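Proteasome protein (Corynebacterium glutamicum ATCC 13032, PDB 2P90) is of unknown function but belongs to the PAC2 family, related to a proteasome assembly chaperone, and may have a proteasome-linked role. Local coordinates at residues 199-203 with 204-208; 238-241 with 242-246. All coordinates share one frame; numbering follows the deposited sequence.

Contact 1: residues 199-203 with 204-208; sequences VHVPH and YVSAS
Val205 N donates to Pro202 O at 3.2 Å and Ser206 N donates to His203 O at 3.3 Å, two successive i+3 to i bonds that turn the chain through a short 3-10 segment as the strand ends. Pro202 O is also met by Ser206 OG, a weak bond. Ser206 OG rests 3.6 Å from Val201 CG1, which chi1 of 177° places anti to the backbone N.

Pro202 packs on two neighbours. Pro202 CB lies over the face of the Tyr204 ring, 4.1 Å from the centroid, a CH-pi contact. Pro202 CB also touches Val205 CG1 at 3.8 Å. The two side chains run alongside each other.

His203 and Tyr204 form a T-shaped pair. The edge of Tyr204 faces the His203 ring, with planes at 83° and centroids 5.4 Å apart. Tyr204 CB sits over the imidazole face as a second CH-pi contact. Chi1 of 66° in His203 sets CG between its backbone N and carbonyl carbon, which brings a face of the ring over Tyr204 N.

Polar ends go to other parts of the chain: Tyr204 OH bonds His147 ND1, and His203 ND1 makes a weak bond to Met143 O. This is a strand exit in the mixed sheet. Val201 pairs by backbone with strand 134-143 and packs on Ala213 of helix 211-225. Tyr204 lies against Val259 and Leu262 of helix 253-276.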
ATOM      1  N   VAL B 199       4.712 -25.360  -4.156  1.00 43.12           N
ATOM      2  CA  VAL B 199       4.332 -26.119  -5.327  1.00 43.78           C
ATOM      3  C   VAL B 199       4.736 -25.255  -6.532  1.00 44.54           C
ATOM      4  O   VAL B 199       4.660 -24.018  -6.461  1.00 45.01           O
ATOM      5  CB  VAL B 199       2.804 -26.450  -5.269  1.00 43.71           C
ATOM      6  CG1 VAL B 199       1.942 -25.174  -5.372  1.00 42.34           C
ATOM      7  CG2 VAL B 199       2.402 -27.455  -6.328  1.00 44.52           C
ATOM      8  N   HIS B 200       5.189 -25.895  -7.610  1.00 44.85           N
ATOM      9  CA  HIS B 200       5.691 -25.197  -8.790  1.00 46.07           C
ATOM     10  C   HIS B 200       4.633 -25.201  -9.855  1.00 45.98           C
ATOM     11  O   HIS B 200       4.154 -26.267 -10.223  1.00 47.33           O
ATOM     12  CB  HIS B 200       6.935 -25.896  -9.332  1.00 46.87           C
ATOM     13  CG  HIS B 200       8.101 -25.837  -8.399  1.00 50.32           C
ATOM     14  ND1 HIS B 200       9.408 -25.820  -8.838  1.00 54.20           N
ATOM     15  CD2 HIS B 200       8.156 -25.758  -7.050  1.00 51.19           C
ATOM     16  CE1 HIS B 200      10.218 -25.765  -7.797  1.00 53.88           C
ATOM     17  NE2 HIS B 200       9.480 -25.710  -6.700  1.00 53.84           N
ATOM     18  N   VAL B 201       4.246 -24.019 -10.336  1.00 44.81           N
ATOM     19  CA  VAL B 201       3.126 -23.909 -11.240  1.00 43.90           C
ATOM     20  C   VAL B 201       3.668 -23.346 -12.550  1.00 44.09           C
ATOM     21  O   VAL B 201       4.464 -22.415 -12.501  1.00 43.75           O
ATOM     22  CB  VAL B 201       2.046 -22.965 -10.625  1.00 44.18           C
ATOM     23  CG1 VAL B 201       0.852 -22.750 -11.580  1.00 42.37           C
ATOM     24  CG2 VAL B 201       1.604 -23.468  -9.214  1.00 42.80           C
ATOM     25  N   PRO B 202       3.274 -23.927 -13.720  1.00 44.35           N
ATOM     26  CA  PRO B 202       3.724 -23.374 -15.002  1.00 44.99           C
ATOM     27  C   PRO B 202       3.471 -21.879 -14.997  1.00 45.75           C
ATOM     28  O   PRO B 202       2.372 -21.464 -14.683  1.00 46.11           O
ATOM     29  CB  PRO B 202       2.824 -24.077 -16.028  1.00 44.23           C
ATOM     30  CG  PRO B 202       2.459 -25.337 -15.388  1.00 43.50           C
ATOM     31  CD  PRO B 202       2.422 -25.120 -13.921  1.00 43.99           C
ATOM     32  N   HIS B 203       4.486 -21.080 -15.303  1.00 46.73           N
ATOM     33  CA  HIS B 203       4.356 -19.635 -15.189  1.00 48.05           C
ATOM     34  C   HIS B 203       3.252 -19.109 -16.090  1.00 48.45           C
ATOM     35  O   HIS B 203       2.571 -18.144 -15.730  1.00 49.01           O
ATOM     36  CB  HIS B 203       5.688 -18.914 -15.491  1.00 48.17           C
ATOM     37  CG  HIS B 203       6.130 -19.053 -16.910  1.00 50.25           C
ATOM     38  ND1 HIS B 203       6.633 -20.231 -17.420  1.00 54.34           N
ATOM     39  CD2 HIS B 203       6.109 -18.174 -17.941  1.00 52.04           C
ATOM     40  CE1 HIS B 203       6.910 -20.069 -18.707  1.00 54.86           C
ATOM     41  NE2 HIS B 203       6.599 -18.831 -19.046  1.00 53.23           N
ATOM     42  N   TYR B 204       3.057 -19.745 -17.248  1.00 48.79           N
ATOM     43  CA  TYR B 204       2.170 -19.174 -18.278  1.00 49.17           C
ATOM     44  C   TYR B 204       0.706 -19.452 -17.968  1.00 50.29           C
ATOM     45  O   TYR B 204      -0.195 -18.987 -18.677  1.00 50.57           O
ATOM     46  CB  TYR B 204       2.545 -19.702 -19.670  1.00 48.72           C
ATOM     47  CG  TYR B 204       2.602 -21.213 -19.757  1.00 48.53           C
ATOM     48  CD1 TYR B 204       3.762 -21.908 -19.378  1.00 48.31           C
ATOM     49  CD2 TYR B 204       1.512 -21.954 -20.214  1.00 48.23           C
ATOM     50  CE1 TYR B 204       3.835 -23.285 -19.449  1.00 46.69           C
ATOM     51  CE2 TYR B 204       1.577 -23.359 -20.280  1.00 47.53           C
ATOM     52  CZ  TYR B 204       2.749 -24.009 -19.903  1.00 46.46           C
ATOM     53  OH  TYR B 204       2.849 -25.385 -19.948  1.00 47.03           O
ATOM     54  N   VAL B 205       0.481 -20.224 -16.901  1.00 51.15           N
ATOM     55  CA  VAL B 205      -0.853 -20.594 -16.443  1.00 51.55           C
ATOM     56  C   VAL B 205      -1.136 -20.094 -15.001  1.00 51.25           C
ATOM     57  O   VAL B 205      -2.204 -20.355 -14.419  1.00 51.62           O
ATOM     58  CB  VAL B 205      -1.022 -22.139 -16.577  1.00 52.02           C
ATOM     59  CG1 VAL B 205      -0.672 -22.869 -15.259  1.00 51.63           C
ATOM     60  CG2 VAL B 205      -2.406 -22.456 -17.062  1.00 53.40           C
ATOM     61  N   SER B 206      -0.176 -19.354 -14.447  1.00 50.48           N
ATOM     62  CA  SER B 206      -0.179 -18.963 -13.031  1.00 50.27           C
ATOM     63  C   SER B 206      -1.293 -18.000 -12.591  1.00 49.64           C
ATOM     64  O   SER B 206      -1.680 -18.003 -11.413  1.00 49.47           O
ATOM     65  CB  SER B 206       1.190 -18.388 -12.637  1.00 50.26           C
ATOM     66  OG  SER B 206       2.010 -19.402 -12.070  1.00 51.75           O
ATOM     67  N   ALA B 207      -1.789 -17.190 -13.529  1.00 48.78           N
ATOM     68  CA  ALA B 207      -2.862 -16.222 -13.266  1.00 48.92           C
ATOM     69  C   ALA B 207      -4.255 -16.814 -13.145  1.00 48.55           C
ATOM     70  O   ALA B 207      -5.140 -16.155 -12.658  1.00 48.81           O
ATOM     71  CB  ALA B 207      -2.861 -15.101 -14.330  1.00 48.46           C
ATOM     72  N   SER B 208      -4.452 -18.041 -13.614  1.00 49.29           N
ATOM     73  CA  SER B 208      -5.757 -18.728 -13.540  1.00 49.75           C
ATOM     74  C   SER B 208      -5.643 -19.902 -12.593  1.00 49.23           C
ATOM     75  O   SER B 208      -4.537 -20.389 -12.371  1.00 50.40           O
ATOM     76  CB  SER B 208      -6.173 -19.264 -14.921  1.00 49.79           C
ATOM     77  OG  SER B 208      -6.158 -18.230 -15.889  1.00 51.17           O
TER

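Contact 2: residues 238-241 with 242-246; sequences AEKV and HRQLM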
ATOM      1  N   ALA B 238      -8.608 -30.845 -12.178  1.00 60.10           N
ATOM      2  CA  ALA B 238      -7.267 -30.813 -12.754  1.00 59.92           C
ATOM      3  C   ALA B 238      -7.291 -31.371 -14.157  1.00 60.26           C
ATOM      4  O   ALA B 238      -6.680 -30.809 -15.062  1.00 60.25           O
ATOM      5  CB  ALA B 238      -6.309 -31.595 -11.904  1.00 59.61           C
ATOM      6  N   GLU B 239      -8.026 -32.467 -14.333  1.00 60.76           N
ATOM      7  CA  GLU B 239      -8.159 -33.121 -15.628  1.00 61.22           C
ATOM      8  C   GLU B 239      -8.881 -32.206 -16.600  1.00 60.81           C
ATOM      9  O   GLU B 239      -8.602 -32.221 -17.796  1.00 61.42           O
ATOM     10  CB  GLU B 239      -8.914 -34.435 -15.478  1.00 60.79           C
ATOM     11  CG  GLU B 239      -8.156 -35.492 -14.669  1.00 62.59           C
ATOM     12  CD  GLU B 239      -9.033 -36.665 -14.172  1.00 63.68           C
ATOM     13  OE1 GLU B 239     -10.291 -36.635 -14.341  1.00 67.72           O
ATOM     14  OE2 GLU B 239      -8.447 -37.618 -13.595  1.00 65.29           O
ATOM     15  N   LYS B 240      -9.799 -31.399 -16.078  1.00 60.45           N
ATOM     16  CA  LYS B 240     -10.589 -30.488 -16.897  1.00 60.24           C
ATOM     17  C   LYS B 240      -9.749 -29.287 -17.335  1.00 59.60           C
ATOM     18  O   LYS B 240      -9.830 -28.889 -18.508  1.00 60.21           O
ATOM     19  CB  LYS B 240     -11.880 -30.084 -16.168  1.00 60.58           C
ATOM     20  CG  LYS B 240     -12.686 -28.972 -16.799  1.00 62.90           C
ATOM     21  CD  LYS B 240     -13.822 -29.499 -17.680  1.00 68.12           C
ATOM     22  CE  LYS B 240     -14.898 -28.404 -17.929  1.00 70.58           C
ATOM     23  NZ  LYS B 240     -15.679 -28.003 -16.685  1.00 71.87           N
ATOM     24  N   VAL B 241      -8.923 -28.738 -16.433  1.00 58.13           N
ATOM     25  CA  VAL B 241      -7.955 -27.683 -16.842  1.00 57.27           C
ATOM     26  C   VAL B 241      -6.825 -28.198 -17.770  1.00 56.85           C
ATOM     27  O   VAL B 241      -6.419 -27.509 -18.699  1.00 55.86           O
ATOM     28  CB  VAL B 241      -7.438 -26.761 -15.651  1.00 56.97           C
ATOM     29  CG1 VAL B 241      -7.420 -27.507 -14.375  1.00 58.14           C
ATOM     30  CG2 VAL B 241      -6.038 -26.188 -15.927  1.00 54.81           C
ATOM     31  N   HIS B 242      -6.360 -29.418 -17.540  1.00 56.92           N
ATOM     32  CA  HIS B 242      -5.421 -30.042 -18.445  1.00 58.30           C
ATOM     33  C   HIS B 242      -5.946 -30.111 -19.898  1.00 59.06           C
ATOM     34  O   HIS B 242      -5.220 -29.781 -20.853  1.00 58.05           O
ATOM     35  CB  HIS B 242      -5.037 -31.442 -17.946  1.00 58.13           C
ATOM     36  CG  HIS B 242      -3.879 -32.034 -18.681  1.00 58.89           C
ATOM     37  ND1 HIS B 242      -2.594 -31.536 -18.571  1.00 58.46           N
ATOM     38  CD2 HIS B 242      -3.813 -33.075 -19.549  1.00 58.40           C
ATOM     39  CE1 HIS B 242      -1.789 -32.249 -19.340  1.00 59.32           C
ATOM     40  NE2 HIS B 242      -2.503 -33.188 -19.944  1.00 57.82           N
ATOM     41  N   ARG B 243      -7.205 -30.532 -20.044  1.00 60.19           N
ATOM     42  CA  ARG B 243      -7.823 -30.658 -21.360  1.00 61.95           C
ATOM     43  C   ARG B 243      -7.972 -29.308 -22.059  1.00 61.66           C
ATOM     44  O   ARG B 243      -7.738 -29.207 -23.280  1.00 61.49           O
ATOM     45  CB  ARG B 243      -9.152 -31.426 -21.298  1.00 61.85           C
ATOM     46  CG  ARG B 243      -9.001 -32.897 -20.874  1.00 63.83           C
ATOM     47  CD  ARG B 243     -10.300 -33.728 -21.085  1.00 65.11           C
ATOM     48  NE  ARG B 243     -11.424 -33.303 -20.239  1.00 71.96           N
ATOM     49  CZ  ARG B 243     -11.733 -33.829 -19.046  1.00 74.99           C
ATOM     50  NH1 ARG B 243     -11.003 -34.828 -18.530  1.00 76.20           N
ATOM     51  NH2 ARG B 243     -12.785 -33.360 -18.364  1.00 75.08           N
ATOM     52  N   GLN B 244      -8.308 -28.268 -21.297  1.00 61.67           N
ATOM     53  CA  GLN B 244      -8.361 -26.920 -21.872  1.00 62.47           C
ATOM     54  C   GLN B 244      -6.983 -26.452 -22.347  1.00 62.06           C
ATOM     55  O   GLN B 244      -6.853 -25.751 -23.366  1.00 62.28           O
ATOM     56  CB  GLN B 244      -8.973 -25.927 -20.890  1.00 62.87           C
ATOM     57  CG  GLN B 244     -10.380 -26.328 -20.456  1.00 65.82           C
ATOM     58  CD  GLN B 244     -10.890 -25.534 -19.254  1.00 68.69           C
ATOM     59  OE1 GLN B 244     -10.248 -25.492 -18.192  1.00 68.91           O
ATOM     60  NE2 GLN B 244     -12.059 -24.907 -19.418  1.00 67.39           N
ATOM     61  N   LEU B 245      -5.961 -26.877 -21.611  1.00 61.39           N
ATOM     62  CA  LEU B 245      -4.582 -26.557 -21.916  1.00 60.34           C
ATOM     63  C   LEU B 245      -4.066 -27.362 -23.095  1.00 60.44           C
ATOM     64  O   LEU B 245      -3.308 -26.840 -23.896  1.00 59.13           O
ATOM     65  CB  LEU B 245      -3.699 -26.790 -20.688  1.00 59.88           C
ATOM     66  CG  LEU B 245      -3.185 -25.671 -19.768  1.00 58.32           C
ATOM     67  CD1 LEU B 245      -3.867 -24.299 -19.891  1.00 55.66           C
ATOM     68  CD2 LEU B 245      -3.186 -26.187 -18.342  1.00 54.36           C
ATOM     69  N   MET B 246      -4.469 -28.626 -23.193  1.00 61.14           N
ATOM     70  CA  MET B 246      -4.086 -29.448 -24.349  1.00 63.03           C
ATOM     71  C   MET B 246      -4.622 -28.818 -25.633  1.00 63.15           C
ATOM     72  O   MET B 246      -3.886 -28.615 -26.594  1.00 63.48           O
ATOM     73  CB  MET B 246      -4.573 -30.887 -24.213  1.00 61.99           C
ATOM     74  CG  MET B 246      -3.820 -31.741 -23.193  1.00 63.86           C
ATOM     75  SD  MET B 246      -4.632 -33.354 -22.896  1.00 66.49           S
ATOM     76  CE  MET B 246      -3.591 -34.489 -23.846  1.00 69.12           C
TER
HETATM   77  O   HOH W   1     -12.502 -34.398 -15.572  1.00 78.91           O
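His242 N donates to Ala238 O at 2.9 Å, the shortest of four backbone bonds that join the two halves of this segment. They are the i+4 to i bonds of an alpha-helix, here the middle of helix 232-250. The others run from Arg243 N to Glu239 O, Gln244 N to Lys240 O and Leu245 N to Val241 O.

Arg243 folds back along the helix. Its chain bends at chi3, -65°, which lays the guanidinium flat over the preceding turn. One face of the group looks onto Glu239 O and Lys240 CA, both toward its rim. Arg243 NH1 comes within 3.7 Å of Glu239 CB. The Glu239 carboxylate does not contact the guanidinium, with OE1 4.6 Å from NH1 of Arg243. A water spans the gap instead. It accepts from Arg243 NH2 at 3.0 Å and gives a weak bond to Glu239 OE1. The opposite charges at this i, i+4 spacing probably still attract each other.

Gln244 is extended beyond CG and lies along the preceding turn. Gln244 CG lies beside its own backbone N, chi1 -58°, and touches Lys240 O at 3.3 Å. Gln244 OE1 faces that carbonyl oxygen as a fellow acceptor, so no bond forms between them.

The apolar side carries Val241 and Leu245, one turn apart. Both rest on Tyr210 in the loop before helix 211-225. His242, from this helix, meets the ring of His147 in a loop, planes at about 60°. Lys240 NZ is close to Arg236 NH2, a like-charge pair. The apolar contact within the helix is Val241 CG2 against Leu245 CD2 at 3.7 Å.

Overall arrangement
The chain reaches contact 1 first, at the end of strand 194-202. After the strand ends at Pro202, residues 202-208 turn the chain toward helix 211-225. Contact 2 follows later, within helix 232-250, where it closes helical turns but no loop. The two lie in series, neither nesting nor crossing, with centres about 13 Å apart on the same side of the chain's centre. They touch directly where Val205 CG2 packs on Leu245 CD1, at 3.7 Å. Tyr210 and His147 are neighbours of both contacts. The turn after the strand thereby meets both helix 232-250 and helix 253-276.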